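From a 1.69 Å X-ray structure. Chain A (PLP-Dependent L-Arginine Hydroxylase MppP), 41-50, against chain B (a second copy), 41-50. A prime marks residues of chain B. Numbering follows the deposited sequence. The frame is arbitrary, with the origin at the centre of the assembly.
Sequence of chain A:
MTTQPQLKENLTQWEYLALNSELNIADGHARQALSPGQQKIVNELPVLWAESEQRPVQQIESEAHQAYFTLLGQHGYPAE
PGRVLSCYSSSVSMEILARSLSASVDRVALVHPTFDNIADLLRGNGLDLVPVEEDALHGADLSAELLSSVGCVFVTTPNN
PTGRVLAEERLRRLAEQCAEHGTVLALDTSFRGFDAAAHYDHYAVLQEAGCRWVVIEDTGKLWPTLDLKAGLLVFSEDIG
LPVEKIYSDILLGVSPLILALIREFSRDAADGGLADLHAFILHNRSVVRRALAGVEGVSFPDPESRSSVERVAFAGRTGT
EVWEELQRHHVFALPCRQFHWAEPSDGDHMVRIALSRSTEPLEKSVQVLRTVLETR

Chain A (41-50) IVNELPVLWA
Chain B 41-50: IVNELPVLWA

In each stretch the chain turns at Glu44 (phi/psi -96/13; Glu44′ -93/9), at the N-cap position of a helix that starts at Leu45. All other residues keep helical phi/psi. The 45-50 helices run at 120° between their N-to-C directions, axes 10.8 Å apart at closest. The register is reciprocal: CA atoms of Leu45 and Leu45′ lie 6.5 Å apart, those of Asn43 and Pro46′ 5.4 Å, those of Pro46 and Asn43′ 5.5 Å.

No hydrogen bond crosses; packing buries 538 Å², both sides summed. Val42, Leu45 and Trp49 of both chains are buried and point CA to CB toward the partner, while Pro46 points sideways. The CH-pi evidence is clearest: Val42 CG2 stands 3.7 Å from the centroid of the Trp49′ six-membered ring, 9° off its normal, and Val42′ CG2 3.6 Å from that of Trp49, 11° off. Valine at chi1 169° (t) and tryptophan at chi1 -170° (t), chi2 -67° (-69° in Trp49′), set methyl against a broad face.

Among aliphatic contacts, Leu45 CB meets Leu45′ CB at 4.0 Å. Leucine's length (chi1 -91° and -87°, chi2 t) also carries Leu45 CD1 to 3.6 Å from Trp49′ CE3, and Leu45′ CD1 equally near Trp49 CE3.

The compact proline rings, C-gamma exo, pack against backbone: Pro46 CG lies 3.6 Å from Val42′ O, and Pro46′ CG 3.6 Å from Val42 O, while the two rings also meet each other, Pro46 CD to Pro46′ CD 4.3 Å.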

# COMPACT_ATOMS: atom_id res chain seq x y z
N ILE A 41 -18.09 -13.96 10.26
CA ILE A 41 -17.82 -12.86 9.35
C ILE A 41 -17.22 -13.39 8.05
O ILE A 41 -17.64 -13.01 6.95
CB ILE A 41 -16.89 -11.82 10.02
CG1 ILE A 41 -17.56 -11.23 11.27
CG2 ILE A 41 -16.50 -10.71 9.05
CD1 ILE A 41 -16.59 -10.49 12.18
N VAL A 42 -16.22 -14.26 8.16
CA VAL A 42 -15.57 -14.84 6.98
C VAL A 42 -16.56 -15.64 6.13
O VAL A 42 -16.55 -15.55 4.90
CB VAL A 42 -14.38 -15.71 7.42
CG1 VAL A 42 -13.85 -16.53 6.26
CG2 VAL A 42 -13.29 -14.80 8.01
N ASN A 43 -17.43 -16.42 6.77
CA ASN A 43 -18.45 -17.15 6.02
C ASN A 43 -19.36 -16.23 5.22
O ASN A 43 -19.91 -16.65 4.20
CB ASN A 43 -19.29 -18.01 6.97
CG ASN A 43 -18.50 -19.14 7.55
OD1 ASN A 43 -17.45 -19.51 7.03
ND2 ASN A 43 -19.00 -19.71 8.63
N GLU A 44 -19.53 -14.99 5.67
CA GLU A 44 -20.38 -14.03 4.99
C GLU A 44 -19.62 -13.11 4.06
O GLU A 44 -20.17 -12.11 3.60
CB GLU A 44 -21.17 -13.20 6.01
CG GLU A 44 -22.21 -14.08 6.70
CD GLU A 44 -22.99 -13.35 7.77
OE1 GLU A 44 -22.97 -12.11 7.78
OE2 GLU A 44 -23.61 -14.05 8.61
N LEU A 45 -18.36 -13.42 3.75
CA LEU A 45 -17.63 -12.59 2.80
C LEU A 45 -18.36 -12.35 1.49
O LEU A 45 -18.25 -11.24 0.95
CB LEU A 45 -16.24 -13.21 2.54
CG LEU A 45 -15.15 -12.71 3.46
CD1 LEU A 45 -13.88 -13.52 3.27
CD2 LEU A 45 -14.86 -11.24 3.17
N PRO A 46 -19.11 -13.31 0.92
CA PRO A 46 -19.84 -12.99 -0.32
C PRO A 46 -20.86 -11.90 -0.13
O PRO A 46 -21.13 -11.15 -1.08
CB PRO A 46 -20.47 -14.33 -0.71
CG PRO A 46 -19.57 -15.36 -0.08
CD PRO A 46 -19.13 -14.75 1.22
N VAL A 47 -21.46 -11.80 1.06
CA VAL A 47 -22.41 -10.72 1.34
C VAL A 47 -21.67 -9.40 1.50
O VAL A 47 -22.10 -8.36 0.99
CB VAL A 47 -23.23 -11.03 2.60
CG1 VAL A 47 -24.29 -9.97 2.82
CG2 VAL A 47 -23.86 -12.41 2.52
N LEU A 48 -20.55 -9.41 2.22
CA LEU A 48 -19.74 -8.19 2.31
C LEU A 48 -19.26 -7.74 0.95
O LEU A 48 -19.16 -6.53 0.68
CB LEU A 48 -18.54 -8.42 3.23
CG LEU A 48 -18.79 -8.59 4.71
CD1 LEU A 48 -17.41 -8.57 5.41
CD2 LEU A 48 -19.66 -7.48 5.26
N TRP A 49 -18.97 -8.68 0.05
CA TRP A 49 -18.61 -8.32 -1.32
C TRP A 49 -19.75 -7.60 -2.02
O TRP A 49 -19.57 -6.55 -2.63
CB TRP A 49 -18.21 -9.58 -2.10
CG TRP A 49 -17.61 -9.28 -3.44
CD1 TRP A 49 -18.23 -8.73 -4.52
CD2 TRP A 49 -16.24 -9.47 -3.82
NE1 TRP A 49 -17.34 -8.57 -5.55
CE2 TRP A 49 -16.12 -9.03 -5.15
CE3 TRP A 49 -15.13 -10.00 -3.17
CZ2 TRP A 49 -14.91 -9.08 -5.86
CZ3 TRP A 49 -13.91 -10.04 -3.87
CH2 TRP A 49 -13.82 -9.59 -5.20
N ALA A 50 -20.98 -8.14 -1.90
CA ALA A 50 -22.11 -7.47 -2.52
C ALA A 50 -22.33 -6.09 -1.93
O ALA A 50 -22.66 -5.14 -2.66
CB ALA A 50 -23.36 -8.34 -2.37
N ILE B 41 -16.13 -17.48 -8.00
CA ILE B 41 -14.94 -17.28 -7.17
C ILE B 41 -15.33 -16.58 -5.88
O ILE B 41 -14.94 -16.98 -4.77
CB ILE B 41 -13.86 -16.49 -7.93
CG1 ILE B 41 -13.43 -17.24 -9.19
CG2 ILE B 41 -12.65 -16.25 -7.03
CD1 ILE B 41 -12.59 -16.40 -10.18
N VAL B 42 -16.09 -15.50 -6.00
CA VAL B 42 -16.48 -14.74 -4.82
C VAL B 42 -17.27 -15.63 -3.85
O VAL B 42 -17.10 -15.55 -2.63
CB VAL B 42 -17.28 -13.50 -5.24
CG1 VAL B 42 -17.95 -12.83 -4.02
CG2 VAL B 42 -16.39 -12.53 -5.98
N ASN B 43 -18.11 -16.52 -4.39
CA ASN B 43 -18.92 -17.37 -3.51
C ASN B 43 -18.07 -18.33 -2.71
O ASN B 43 -18.51 -18.81 -1.65
CB ASN B 43 -19.93 -18.15 -4.34
CG ASN B 43 -21.00 -17.28 -4.94
OD1 ASN B 43 -21.24 -16.17 -4.46
ND2 ASN B 43 -21.68 -17.78 -5.97
N GLU B 44 -16.89 -18.66 -3.22
CA GLU B 44 -15.93 -19.57 -2.60
C GLU B 44 -14.91 -18.86 -1.72
O GLU B 44 -13.96 -19.50 -1.27
CB GLU B 44 -15.17 -20.34 -3.68
CG GLU B 44 -16.04 -21.29 -4.50
CD GLU B 44 -15.74 -22.74 -4.19
OE1 GLU B 44 -14.86 -23.32 -4.86
OE2 GLU B 44 -16.37 -23.28 -3.26
N LEU B 45 -15.09 -17.57 -1.45
CA LEU B 45 -14.13 -16.85 -0.62
C LEU B 45 -13.89 -17.51 0.73
O LEU B 45 -12.75 -17.48 1.21
CB LEU B 45 -14.57 -15.40 -0.42
CG LEU B 45 -14.12 -14.44 -1.50
CD1 LEU B 45 -14.87 -13.14 -1.36
CD2 LEU B 45 -12.62 -14.22 -1.40
N PRO B 46 -14.89 -18.09 1.41
CA PRO B 46 -14.57 -18.78 2.67
C PRO B 46 -13.66 -19.99 2.49
O PRO B 46 -12.88 -20.31 3.40
CB PRO B 46 -15.95 -19.19 3.22
CG PRO B 46 -16.91 -18.22 2.55
CD PRO B 46 -16.34 -17.98 1.19
N VAL B 47 -13.76 -20.69 1.34
CA VAL B 47 -12.86 -21.81 1.05
C VAL B 47 -11.45 -21.30 0.77
O VAL B 47 -10.45 -21.88 1.22
CB VAL B 47 -13.40 -22.62 -0.14
CG1 VAL B 47 -12.45 -23.77 -0.48
CG2 VAL B 47 -14.80 -23.13 0.15
N LEU B 48 -11.35 -20.22 -0.00
CA LEU B 48 -10.06 -19.62 -0.26
C LEU B 48 -9.43 -19.09 1.02
O LEU B 48 -8.20 -19.12 1.17
CB LEU B 48 -10.21 -18.49 -1.28
CG LEU B 48 -10.68 -18.92 -2.68
CD1 LEU B 48 -10.97 -17.69 -3.52
CD2 LEU B 48 -9.64 -19.78 -3.37
N TRP B 49 -10.25 -18.58 1.95
CA TRP B 49 -9.72 -18.14 3.24
C TRP B 49 -9.10 -19.31 4.00
O TRP B 49 -7.95 -19.23 4.47
CB TRP B 49 -10.84 -17.52 4.07
CG TRP B 49 -10.35 -16.83 5.32
CD1 TRP B 49 -9.81 -17.44 6.42
CD2 TRP B 49 -10.34 -15.42 5.61
NE1 TRP B 49 -9.47 -16.51 7.36
CE2 TRP B 49 -9.77 -15.26 6.89
CE3 TRP B 49 -10.75 -14.28 4.91
CZ2 TRP B 49 -9.61 -14.01 7.48
CZ3 TRP B 49 -10.56 -13.03 5.51
CH2 TRP B 49 -10.02 -12.91 6.78
N ALA B 50 -9.83 -20.42 4.10
CA ALA B 50 -9.29 -21.60 4.76
C ALA B 50 -8.02 -22.09 4.07
O ALA B 50 -7.06 -22.49 4.75
CB ALA B 50 -10.36 -22.69 4.77